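Local coordinates for protein transcobalamin-1 (Homo sapiens, PDB 4KKI) that binds vitamin B12 (cobalamin) with femtomolar affinity, carrying it and protecting it from the acidic environment of the stomach, at residues Q146-V151 against N168-E173; T187-V192 against M248-V253; L193-V198 against K215-Y220; K199-L202 against Q206-A209. All coordinates share one frame; numbering follows the deposited sequence.

Interaction 1 (Q146-V151 against N168-E173); sequences QLSLDV and NHFTPE
Phe-170 presses the far rim of its ring against one flank of helix 144-156, where Leu-147, Ser-148 and Val-151 receive it. The apolar share of the contact falls to two aliphatic side chains. Leu-147 CD2 stands 3.8 Å from Phe-170 CE1; CG lies anti to the leucine's backbone N (chi1 -158°), which swings this branch toward the ring. One turn further on, Val-151 CG2 comes within 3.7 Å of Phe-170 CZ, the two side chains running past each other in opposite directions.

The polar share consists of oxygens at the ring edge, near its plane. Leu-147 O is 3.7 Å from Phe-170 CZ, and Ser-148 OG is 3.3 Å from Phe-170 CE2. Ring hydrogens carry a slight positive charge, so an edge is a tolerable neighbour for buried oxygens, although no hydrogen bond crosses the contact. Both oxygens are bonded within their own helix: Leu-147 O accepts from Val-151 N, and Ser-148 OG bonds to Tyr-144 O. A serine suits this position because it is small and can return its hydroxyl to the helix. With an alanine in place of Phe-170, a gap would probably open beside Leu-147 and Val-151, and the end of helix 163-169 would be less firmly seated.

Phe-170 is the first residue to leave helical geometry after that helix, and its carbonyl bonds to Tyr-177 OH. Gln-146, on the same helix 144-156, hydrogen-bonds cyanocobalamin. Around the contact, Leu-147 also touches Phe-126 of helix 118-135, while Ser-148 and Val-151 lean on helix 185-203.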
loop_
_atom_site.group_PDB
_atom_site.type_symbol
_atom_site.label_atom_id
_atom_site.label_comp_id
_atom_site.label_asym_id
_atom_site.label_seq_id
_atom_site.Cartn_x
_atom_site.Cartn_y
_atom_site.Cartn_z
ATOM N N GLN A 146 1.602 5.005 -6.030
ATOM C CA GLN A 146 3.011 5.381 -6.033
ATOM C C GLN A 146 3.183 6.846 -6.417
ATOM O O GLN A 146 4.035 7.546 -5.866
ATOM C CB GLN A 146 3.818 4.488 -6.978
ATOM C CG GLN A 146 3.829 3.024 -6.573
ATOM C CD GLN A 146 4.933 2.235 -7.246
ATOM O OE1 GLN A 146 5.941 2.795 -7.676
ATOM N NE2 GLN A 146 4.750 0.923 -7.338
ATOM N N LEU A 147 2.365 7.306 -7.357
ATOM C CA LEU A 147 2.391 8.701 -7.776
ATOM C C LEU A 147 2.101 9.608 -6.587
ATOM O O LEU A 147 2.680 10.689 -6.460
ATOM C CB LEU A 147 1.367 8.948 -8.881
ATOM C CG LEU A 147 1.617 10.173 -9.759
ATOM C CD1 LEU A 147 2.813 9.933 -10.669
ATOM C CD2 LEU A 147 0.383 10.516 -10.570
ATOM N N SER A 148 1.205 9.156 -5.715
ATOM C CA SER A 148 0.868 9.898 -4.507
ATOM C C SER A 148 2.024 9.832 -3.522
ATOM O O SER A 148 2.352 10.821 -2.868
ATOM C CB SER A 148 -0.398 9.332 -3.864
ATOM O OG SER A 148 -1.491 9.375 -4.761
ATOM N N LEU A 149 2.633 8.655 -3.417
ATOM C CA LEU A 149 3.831 8.488 -2.603
ATOM C C LEU A 149 4.926 9.440 -3.077
ATOM O O LEU A 149 5.642 10.025 -2.266
ATOM C CB LEU A 149 4.328 7.040 -2.656
ATOM C CG LEU A 149 3.615 6.006 -1.783
ATOM C CD1 LEU A 149 4.123 4.602 -2.082
ATOM C CD2 LEU A 149 3.806 6.339 -0.316
ATOM N N ASP A 150 5.041 9.597 -4.394
ATOM C CA ASP A 150 6.054 10.473 -4.979
ATOM C C ASP A 150 5.857 11.926 -4.566
ATOM O O ASP A 150 6.784 12.573 -4.077
ATOM C CB ASP A 150 6.045 10.366 -6.503
ATOM C CG ASP A 150 6.408 8.981 -6.992
ATOM O OD1 ASP A 150 7.113 8.257 -6.259
ATOM O OD2 ASP A 150 5.981 8.615 -8.107
ATOM N N VAL A 151 4.646 12.432 -4.771
ATOM C CA VAL A 151 4.322 13.805 -4.411
ATOM C C VAL A 151 4.495 14.027 -2.911
ATOM O O VAL A 151 5.031 15.049 -2.486
ATOM C CB VAL A 151 2.886 14.173 -4.836
ATOM C CG1 VAL A 151 2.528 15.576 -4.364
ATOM C CG2 VAL A 151 2.742 14.062 -6.345
ATOM N N ASN A 168 -3.226 18.931 -12.393
ATOM C CA ASN A 168 -3.568 18.358 -13.688
ATOM C C ASN A 168 -3.906 16.866 -13.621
ATOM O O ASN A 168 -4.838 16.409 -14.279
ATOM C CB ASN A 168 -2.432 18.596 -14.687
ATOM C CG ASN A 168 -2.923 18.692 -16.118
ATOM O OD1 ASN A 168 -2.699 19.695 -16.795
ATOM N ND2 ASN A 168 -3.596 17.646 -16.588
ATOM N N HIS A 169 -3.158 16.115 -12.817
ATOM C CA HIS A 169 -3.265 14.657 -12.839
ATOM C C HIS A 169 -4.066 14.031 -11.694
ATOM O O HIS A 169 -4.583 12.923 -11.833
ATOM C CB HIS A 169 -1.873 14.021 -12.903
ATOM C CG HIS A 169 -1.126 14.333 -14.162
ATOM N ND1 HIS A 169 -1.445 13.765 -15.377
ATOM C CD2 HIS A 169 -0.076 15.155 -14.396
ATOM C CE1 HIS A 169 -0.624 14.223 -16.305
ATOM N NE2 HIS A 169 0.218 15.067 -15.735
ATOM N N PHE A 170 -4.175 14.732 -10.570
ATOM C CA PHE A 170 -4.788 14.144 -9.379
ATOM C C PHE A 170 -6.295 14.370 -9.253
ATOM O O PHE A 170 -6.867 14.157 -8.184
ATOM C CB PHE A 170 -4.067 14.612 -8.111
ATOM C CG PHE A 170 -2.797 13.861 -7.826
ATOM C CD1 PHE A 170 -1.634 14.147 -8.524
ATOM C CD2 PHE A 170 -2.766 12.865 -6.860
ATOM C CE1 PHE A 170 -0.463 13.455 -8.266
ATOM C CE2 PHE A 170 -1.599 12.171 -6.598
ATOM C CZ PHE A 170 -0.445 12.466 -7.302
ATOM N N THR A 171 -6.929 14.795 -10.341
ATOM C CA THR A 171 -8.380 14.967 -10.377
ATOM C C THR A 171 -9.092 13.678 -9.975
ATOM O O THR A 171 -8.815 12.616 -10.528
ATOM C CB THR A 171 -8.857 15.362 -11.782
ATOM O OG1 THR A 171 -7.870 16.188 -12.411
ATOM C CG2 THR A 171 -10.181 16.112 -11.707
ATOM N N PRO A 172 -10.021 13.772 -9.012
ATOM C CA PRO A 172 -10.735 12.618 -8.451
ATOM C C PRO A 172 -11.463 11.766 -9.493
ATOM O O PRO A 172 -11.785 10.612 -9.214
ATOM C CB PRO A 172 -11.750 13.266 -7.508
ATOM C CG PRO A 172 -11.124 14.556 -7.124
ATOM C CD PRO A 172 -10.409 15.027 -8.350
ATOM N N GLU A 173 -11.718 12.324 -10.670
ATOM C CA GLU A 173 -12.425 11.585 -11.709
ATOM C C GLU A 173 -11.467 10.813 -12.614
ATOM O O GLU A 173 -11.901 10.070 -13.494
ATOM C CB GLU A 173 -13.318 12.521 -12.531
ATOM C CG GLU A 173 -14.388 13.235 -11.710
ATOM C CD GLU A 173 -15.337 12.274 -11.007
ATOM O OE1 GLU A 173 -15.632 11.201 -11.573
ATOM O OE2 GLU A 173 -15.783 12.594 -9.884
#

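Interaction 2 (T187-V192 against M248-V253); sequences TGAMAV and MQALFV
Ala-189 and Ala-250 are the nearest backbone positions in a buried, close helix-to-helix contact within the alpha domain, joining helix 185-203 to helix 244-252. Their CA atoms are only 5.1 Å apart, a spacing that larger side chains at these two positions would hardly permit. The methyl of Ala-250 is directed at the partner helix and comes to rest among backbone and side-chain atoms: Ala-250 CB is 3.6 Å from Ala-189 O and 3.9 Å from Ala-189 CB. Alanine suits both places because it ends at CB, and its helix backbone can then serve as a packing surface.

One turn further along helix 185-203, Val-192 takes up the contact with a single branch. A chi1 of 165° points this branch away from the valine's amide nitrogen, and from there Val-192 CG1 reaches 3.7 Å from Ala-250 CB. The same methyl borders Ala-250 O and, more loosely, Val-253 CG2 at 4.4 Å. No hydrogen bond crosses between the two segments, so shape and burial of apolar surface account for the contact.

Behind it, Val-192 also touches Leu-224 of helix 213-229, and Gln-249 OE1 accepts from Phe-299 N. Thr-187, at the start of the segment, touches cyanocobalamin, so the helix starts beside the ligand and leads away from it, toward the outer end of the domain. Here the two helices of the alpha6-alpha6 barrel pack through small residues, close to its ligand end.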
loop_
_atom_site.group_PDB
_atom_site.type_symbol
_atom_site.label_atom_id
_atom_site.label_comp_id
_atom_site.label_asym_id
_atom_site.label_seq_id
_atom_site.Cartn_x
_atom_site.Cartn_y
_atom_site.Cartn_z
ATOM N N THR A 187 -5.354 3.975 -2.863
ATOM C CA THR A 187 -4.898 5.018 -3.768
ATOM C C THR A 187 -5.473 6.375 -3.374
ATOM O O THR A 187 -4.743 7.362 -3.277
ATOM C CB THR A 187 -5.300 4.686 -5.213
ATOM O OG1 THR A 187 -4.772 3.402 -5.567
ATOM C CG2 THR A 187 -4.766 5.732 -6.169
ATOM N N GLY A 188 -6.782 6.415 -3.145
ATOM C CA GLY A 188 -7.448 7.632 -2.716
ATOM C C GLY A 188 -6.892 8.168 -1.407
ATOM O O GLY A 188 -6.719 9.375 -1.246
ATOM N N ALA A 189 -6.601 7.265 -0.476
ATOM C CA ALA A 189 -6.080 7.653 0.828
ATOM C C ALA A 189 -4.688 8.256 0.708
ATOM O O ALA A 189 -4.403 9.301 1.295
ATOM C CB ALA A 189 -6.065 6.460 1.779
ATOM N N MET A 190 -3.820 7.599 -0.056
ATOM C CA MET A 190 -2.461 8.096 -0.232
ATOM C C MET A 190 -2.466 9.422 -0.990
ATOM O O MET A 190 -1.652 10.306 -0.718
ATOM C CB MET A 190 -1.576 7.066 -0.940
ATOM C CG MET A 190 -0.078 7.366 -0.827
ATOM S SD MET A 190 0.503 7.415 0.886
ATOM C CE MET A 190 0.220 5.719 1.392
ATOM N N ALA A 191 -3.396 9.560 -1.932
ATOM C CA ALA A 191 -3.555 10.810 -2.671
ATOM C C ALA A 191 -3.957 11.939 -1.728
ATOM O O ALA A 191 -3.422 13.043 -1.804
ATOM C CB ALA A 191 -4.581 10.650 -3.783
ATOM N N VAL A 192 -4.899 11.651 -0.834
ATOM C CA VAL A 192 -5.322 12.620 0.171
ATOM C C VAL A 192 -4.155 13.072 1.044
ATOM O O VAL A 192 -4.012 14.261 1.330
ATOM C CB VAL A 192 -6.450 12.055 1.059
ATOM C CG1 VAL A 192 -6.623 12.898 2.313
ATOM C CG2 VAL A 192 -7.750 11.985 0.272
ATOM N N MET A 248 -7.684 5.591 7.435
ATOM C CA MET A 248 -7.751 6.312 8.704
ATOM C C MET A 248 -6.798 7.508 8.714
ATOM O O MET A 248 -7.169 8.594 9.159
ATOM C CB MET A 248 -7.446 5.383 9.887
ATOM C CG MET A 248 -8.476 4.280 10.120
ATOM S SD MET A 248 -8.007 3.129 11.435
ATOM C CE MET A 248 -8.040 4.207 12.865
ATOM N N GLN A 249 -5.577 7.306 8.219
ATOM C CA GLN A 249 -4.605 8.393 8.108
ATOM C C GLN A 249 -5.175 9.543 7.291
ATOM O O GLN A 249 -5.104 10.704 7.699
ATOM C CB GLN A 249 -3.310 7.918 7.445
ATOM C CG GLN A 249 -2.461 6.984 8.281
ATOM C CD GLN A 249 -1.085 6.777 7.677
ATOM O OE1 GLN A 249 -0.474 7.717 7.168
ATOM N NE2 GLN A 249 -0.597 5.542 7.720
ATOM N N ALA A 250 -5.733 9.209 6.132
ATOM C CA ALA A 250 -6.321 10.205 5.243
ATOM C C ALA A 250 -7.444 10.977 5.932
ATOM O O ALA A 250 -7.542 12.196 5.793
ATOM C CB ALA A 250 -6.826 9.544 3.971
ATOM N N LEU A 251 -8.284 10.266 6.679
ATOM C CA LEU A 251 -9.385 10.900 7.396
ATOM C C LEU A 251 -8.895 11.687 8.612
ATOM O O LEU A 251 -9.515 12.677 9.007
ATOM C CB LEU A 251 -10.435 9.863 7.815
ATOM C CG LEU A 251 -11.175 9.144 6.682
ATOM C CD1 LEU A 251 -12.183 8.157 7.244
ATOM C CD2 LEU A 251 -11.860 10.140 5.753
ATOM N N PHE A 252 -7.786 11.241 9.200
ATOM C CA PHE A 252 -7.161 11.949 10.317
ATOM C C PHE A 252 -6.818 13.388 9.947
ATOM O O PHE A 252 -7.023 14.306 10.738
ATOM C CB PHE A 252 -5.873 11.244 10.766
ATOM C CG PHE A 252 -6.099 10.048 11.648
ATOM C CD1 PHE A 252 -7.380 9.661 12.010
ATOM C CD2 PHE A 252 -5.024 9.318 12.126
ATOM C CE1 PHE A 252 -7.581 8.563 12.825
ATOM C CE2 PHE A 252 -5.217 8.221 12.944
ATOM C CZ PHE A 252 -6.500 7.842 13.294
ATOM N N VAL A 253 -6.295 13.577 8.738
ATOM C CA VAL A 253 -5.790 14.880 8.324
ATOM C C VAL A 253 -6.797 15.681 7.502
ATOM O O VAL A 253 -6.496 16.787 7.053
ATOM C CB VAL A 253 -4.484 14.741 7.512
ATOM C CG1 VAL A 253 -3.466 13.915 8.289
ATOM C CG2 VAL A 253 -4.762 14.113 6.154
#

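Interaction 3 (L193-V198 against K215-Y220); sequences LALTCV and KNISIY. With NAG (2-acetamido-2-deoxy-beta-D-glucopyranose), chain E.
Leu-195 and Ile-217 meet inside an antiparallel helical hairpin, formed by the successive helices 185-203 and 213-229. The axes of the two short segments approach to 9.7 Å and run at 154° to each other, close to antiparallel. Ile-217 uses both of its branches. Its CG2 lies 3.6 Å from Leu-195 O and 3.8 Å from Leu-195 CB, while the side chains of Ile-217 and Val-198 cross at about a right angle, with Ile-217 CD1 3.7 Å from Val-198 CG1. A beta-branched residue with a long second arm can thus fill the space before two consecutive turns of the partner.

At the other end, Leu-195 CD1 touches Tyr-220 CB at 3.9 Å. The tyrosine gives the interface just its base, for its ring turns away from the 193-198 segment toward helix 163-169, where its OH bonds to Val-167 O.

The chemistry changes around helix 213-229: Asn-216 ND2 is linked covalently to NAG C1, so that one side of the helix is apolar and another carries an N-glycan. On helix 185-203, Cys-197 is disulfide-bonded to Cys-155 of helix 144-156. Such paired antiparallel helices are the repeating architecture of an alpha6-alpha6 barrel.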
loop_
_atom_site.group_PDB
_atom_site.type_symbol
_atom_site.label_atom_id
_atom_site.label_comp_id
_atom_site.label_asym_id
_atom_site.label_seq_id
_atom_site.Cartn_x
_atom_site.Cartn_y
_atom_site.Cartn_z
ATOM N N LEU A 193 -3.314 12.127 1.453
ATOM C CA LEU A 193 -2.156 12.456 2.282
ATOM C C LEU A 193 -1.185 13.340 1.509
ATOM O O LEU A 193 -0.615 14.284 2.058
ATOM C CB LEU A 193 -1.448 11.185 2.758
ATOM C CG LEU A 193 -2.205 10.318 3.765
ATOM C CD1 LEU A 193 -1.486 9.000 3.975
ATOM C CD2 LEU A 193 -2.367 11.055 5.086
ATOM N N ALA A 194 -1.012 13.028 0.228
ATOM C CA ALA A 194 -0.119 13.790 -0.637
ATOM C C ALA A 194 -0.661 15.191 -0.897
ATOM O O ALA A 194 0.056 16.180 -0.745
ATOM C CB ALA A 194 0.101 13.052 -1.951
ATOM N N LEU A 195 -1.929 15.268 -1.289
ATOM C CA LEU A 195 -2.568 16.547 -1.578
ATOM C C LEU A 195 -2.599 17.445 -0.346
ATOM O O LEU A 195 -2.475 18.666 -0.450
ATOM C CB LEU A 195 -3.987 16.332 -2.115
ATOM C CG LEU A 195 -4.104 15.634 -3.474
ATOM C CD1 LEU A 195 -5.557 15.330 -3.817
ATOM C CD2 LEU A 195 -3.458 16.470 -4.569
ATOM N N THR A 196 -2.758 16.831 0.821
ATOM C CA THR A 196 -2.817 17.575 2.072
ATOM C C THR A 196 -1.458 18.178 2.401
ATOM O O THR A 196 -1.369 19.277 2.951
ATOM C CB THR A 196 -3.286 16.678 3.231
ATOM O OG1 THR A 196 -4.541 16.076 2.888
ATOM C CG2 THR A 196 -3.450 17.487 4.504
ATOM N N CYS A 197 -0.397 17.455 2.057
ATOM C CA CYS A 197 0.953 17.960 2.265
ATOM C C CYS A 197 1.196 19.197 1.408
ATOM O O CYS A 197 1.760 20.183 1.879
ATOM C CB CYS A 197 1.996 16.883 1.954
ATOM S SG CYS A 197 3.708 17.444 2.158
ATOM N N VAL A 198 0.773 19.136 0.148
ATOM C CA VAL A 198 0.908 20.269 -0.763
ATOM C C VAL A 198 0.122 21.472 -0.245
ATOM O O VAL A 198 0.583 22.610 -0.334
ATOM C CB VAL A 198 0.430 19.913 -2.181
ATOM C CG1 VAL A 198 0.620 21.094 -3.123
ATOM C CG2 VAL A 198 1.174 18.694 -2.697
ATOM N N LYS A 215 -7.322 26.078 -3.832
ATOM C CA LYS A 215 -8.753 25.853 -3.981
ATOM C C LYS A 215 -9.033 24.527 -4.685
ATOM O O LYS A 215 -9.787 23.697 -4.182
ATOM C CB LYS A 215 -9.388 27.013 -4.753
ATOM C CG LYS A 215 -10.901 26.948 -4.889
ATOM C CD LYS A 215 -11.431 28.230 -5.521
ATOM C CE LYS A 215 -12.926 28.163 -5.774
ATOM N NZ LYS A 215 -13.277 27.133 -6.789
ATOM N N ASN A 216 -8.413 24.329 -5.844
ATOM C CA ASN A 216 -8.626 23.115 -6.625
ATOM C C ASN A 216 -8.161 21.851 -5.908
ATOM O O ASN A 216 -8.832 20.821 -5.960
ATOM C CB ASN A 216 -7.961 23.232 -7.998
ATOM C CG ASN A 216 -8.552 24.350 -8.834
ATOM O OD1 ASN A 216 -9.629 24.862 -8.528
ATOM N ND2 ASN A 216 -7.851 24.733 -9.898
ATOM N N ILE A 217 -7.018 21.936 -5.237
ATOM C CA ILE A 217 -6.495 20.805 -4.479
ATOM C C ILE A 217 -7.439 20.449 -3.331
ATOM O O ILE A 217 -7.696 19.273 -3.069
ATOM C CB ILE A 217 -5.077 21.093 -3.945
ATOM C CG1 ILE A 217 -4.100 21.256 -5.111
ATOM C CG2 ILE A 217 -4.604 19.974 -3.035
ATOM C CD1 ILE A 217 -2.694 21.597 -4.681
ATOM N N SER A 218 -7.965 21.475 -2.665
ATOM C CA SER A 218 -8.922 21.289 -1.578
ATOM C C SER A 218 -10.188 20.597 -2.069
ATOM O O SER A 218 -10.744 19.738 -1.384
ATOM C CB SER A 218 -9.281 22.634 -0.937
ATOM O OG SER A 218 -8.146 23.229 -0.332
ATOM N N ILE A 219 -10.640 20.985 -3.258
ATOM C CA ILE A 219 -11.812 20.372 -3.873
ATOM C C ILE A 219 -11.534 18.909 -4.218
ATOM O O ILE A 219 -12.381 18.041 -3.993
ATOM C CB ILE A 219 -12.266 21.153 -5.127
ATOM C CG1 ILE A 219 -12.756 22.549 -4.728
ATOM C CG2 ILE A 219 -13.363 20.401 -5.867
ATOM C CD1 ILE A 219 -13.152 23.427 -5.897
ATOM N N TYR A 220 -10.342 18.643 -4.751
ATOM C CA TYR A 220 -9.907 17.275 -5.022
ATOM C C TYR A 220 -9.959 16.443 -3.745
ATOM O O TYR A 220 -10.472 15.324 -3.742
ATOM C CB TYR A 220 -8.476 17.242 -5.572
ATOM C CG TYR A 220 -8.308 17.767 -6.979
ATOM C CD1 TYR A 220 -9.387 18.269 -7.695
ATOM C CD2 TYR A 220 -7.063 17.750 -7.595
ATOM C CE1 TYR A 220 -9.229 18.746 -8.981
ATOM C CE2 TYR A 220 -6.895 18.224 -8.879
ATOM C CZ TYR A 220 -7.980 18.721 -9.568
ATOM O OH TYR A 220 -7.813 19.193 -10.850
HETATM C C1 NAG E . -8.658 25.594 -10.725
HETATM C C2 NAG E . -7.756 26.234 -11.778
HETATM C C3 NAG E . -8.548 27.039 -12.806
HETATM C C4 NAG E . -9.771 26.270 -13.291
HETATM C C5 NAG E . -10.571 25.753 -12.103
HETATM C C6 NAG E . -11.802 24.974 -12.552
HETATM C C7 NAG E . -5.532 26.696 -10.923
HETATM C C8 NAG E . -4.572 27.738 -10.432
HETATM N N2 NAG E . -6.788 27.090 -11.118
HETATM O O3 NAG E . -7.723 27.346 -13.909
HETATM O O4 NAG E . -10.577 27.115 -14.082
HETATM O O5 NAG E . -9.750 24.918 -11.316
HETATM O O6 NAG E . -11.401 23.827 -13.268
HETATM O O7 NAG E . -5.153 25.544 -11.125
#

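Interaction 4 (K199-L202 against Q206-A209); sequences KKSL and QIKA
Ser-201 and Leu-202, in the last turn of helix 185-203, are met by the chain as it doubles back through Gln-206 and Ile-207. With chi1 at 179°, Ser-201 OG is turned beside the carbonyl carbon, opposite the amide nitrogen, which sends it out between two aliphatic groups: it lies 3.2 Å from Gln-206 CB and 3.3 Å from Ile-207 CG1. A serine fits here because a bulkier group would meet the returning chain head on. Leu-202 contributes one methyl, CD2, which packs 3.6 Å from Ala-209 CB and 3.4 Å from Ile-207 O. The small alanine lets the strand-like chain lie close to that methyl.

Backbone atoms join the two segments as well. Ile-207 N donates to Ser-201 O in a weak hydrogen bond of 3.4 Å, with an N-H...O angle of 151°. Beside it a water lies 2.7 Å from both Leu-202 O and Ile-207 O, placed to link the two carbonyls. Carbonyls in the final turn of a helix lack the usual amide partners further along, so a returning amide and a water are natural substitutes.

Further out, Tyr-161 touches both Ser-201 and Ile-207, and Thr-163 touches Ile-207 and Ala-209, backing the returning chain from the side of helix 163-169. Lys-199 lies along helix 213-229 and its NZ bonds to Tyr-257 OH. The arrangement is that of the connecting turn of a helical hairpin: the chain leaves helix 185-203, folds against its C-terminal end, and proceeds in extended form toward helix 213-229.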
loop_
_atom_site.group_PDB
_atom_site.type_symbol
_atom_site.label_atom_id
_atom_site.label_comp_id
_atom_site.label_asym_id
_atom_site.label_seq_id
_atom_site.Cartn_x
_atom_site.Cartn_y
_atom_site.Cartn_z
ATOM N N LYS A 199 -1.061 21.207 0.302
ATOM C CA LYS A 199 -1.882 22.250 0.909
ATOM C C LYS A 199 -1.132 22.960 2.035
ATOM O O LYS A 199 -1.053 24.188 2.056
ATOM C CB LYS A 199 -3.202 21.668 1.426
ATOM C CG LYS A 199 -4.223 21.373 0.332
ATOM C CD LYS A 199 -5.178 20.249 0.723
ATOM C CE LYS A 199 -5.948 20.569 1.994
ATOM N NZ LYS A 199 -6.865 19.459 2.387
ATOM N N LYS A 200 -0.576 22.187 2.961
ATOM C CA LYS A 200 0.162 22.756 4.083
ATOM C C LYS A 200 1.386 23.508 3.579
ATOM O O LYS A 200 1.718 24.582 4.080
ATOM C CB LYS A 200 0.582 21.664 5.069
ATOM C CG LYS A 200 -0.575 20.838 5.596
ATOM C CD LYS A 200 -0.098 19.682 6.454
ATOM C CE LYS A 200 0.160 20.123 7.876
ATOM N NZ LYS A 200 -1.092 20.613 8.514
ATOM N N SER A 201 2.038 22.940 2.570
ATOM C CA SER A 201 3.216 23.548 1.966
ATOM C C SER A 201 2.882 24.884 1.301
ATOM O O SER A 201 3.684 25.816 1.333
ATOM C CB SER A 201 3.844 22.591 0.952
ATOM O OG SER A 201 4.982 23.171 0.342
ATOM N N LEU A 202 1.696 24.968 0.704
ATOM C CA LEU A 202 1.225 26.204 0.080
ATOM C C LEU A 202 0.905 27.285 1.109
ATOM O O LEU A 202 1.275 28.447 0.937
ATOM C CB LEU A 202 -0.013 25.933 -0.777
ATOM C CG LEU A 202 0.240 25.394 -2.183
ATOM C CD1 LEU A 202 -1.071 25.035 -2.866
ATOM C CD2 LEU A 202 1.012 26.417 -3.000
ATOM N N GLN A 206 6.825 27.265 1.978
ATOM C CA GLN A 206 7.643 26.258 1.309
ATOM C C GLN A 206 7.535 26.279 -0.214
ATOM O O GLN A 206 8.543 26.182 -0.912
ATOM C CB GLN A 206 7.313 24.857 1.830
ATOM C CG GLN A 206 8.177 24.397 2.993
ATOM C CD GLN A 206 7.879 25.139 4.279
ATOM O OE1 GLN A 206 7.012 24.733 5.054
ATOM N NE2 GLN A 206 8.601 26.228 4.515
ATOM N N ILE A 207 6.317 26.401 -0.727
ATOM C CA ILE A 207 6.092 26.263 -2.162
ATOM C C ILE A 207 5.165 27.336 -2.732
ATOM O O ILE A 207 4.111 27.624 -2.167
ATOM C CB ILE A 207 5.542 24.856 -2.502
ATOM C CG1 ILE A 207 6.664 23.819 -2.434
ATOM C CG2 ILE A 207 4.907 24.833 -3.882
ATOM C CD1 ILE A 207 7.806 24.101 -3.387
ATOM N N LYS A 208 5.574 27.929 -3.849
ATOM C CA LYS A 208 4.741 28.889 -4.562
ATOM C C LYS A 208 3.974 28.196 -5.686
ATOM O O LYS A 208 4.424 27.184 -6.222
ATOM C CB LYS A 208 5.599 30.019 -5.134
ATOM C CG LYS A 208 6.394 30.787 -4.092
ATOM C CD LYS A 208 7.270 31.846 -4.743
ATOM C CE LYS A 208 8.090 32.601 -3.709
ATOM N NZ LYS A 208 8.983 33.612 -4.339
ATOM N N ALA A 209 2.817 28.748 -6.039
ATOM C CA ALA A 209 1.993 28.184 -7.105
ATOM C C ALA A 209 1.069 29.235 -7.704
ATOM O O ALA A 209 0.907 30.321 -7.147
ATOM C CB ALA A 209 1.181 27.014 -6.582
HETATM O O HOH W 1 3.126 29.661 -0.672
#

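Interactions 1, 2 and 3 are buried, whereas interaction 4 lies at the surface. Helix 185-203 ties them together: interactions 2, 3 and 4 use successive parts of it, and interaction 1 touches it through Ser-148, whose OG is 3.3 Å from Ala-191 CA. Their chemistry follows their depth. The inner contacts have no hydrogen bond between their segments and depend on an aromatic ring edge in interaction 1, on alanines in interaction 2, and on branched aliphatic residues in interaction 3. Interaction 4 adds a weak backbone bond and a water. Interactions 3 and 4 belong to one hairpin, its body and its turn, and interaction 2 attaches the next helix in the chain.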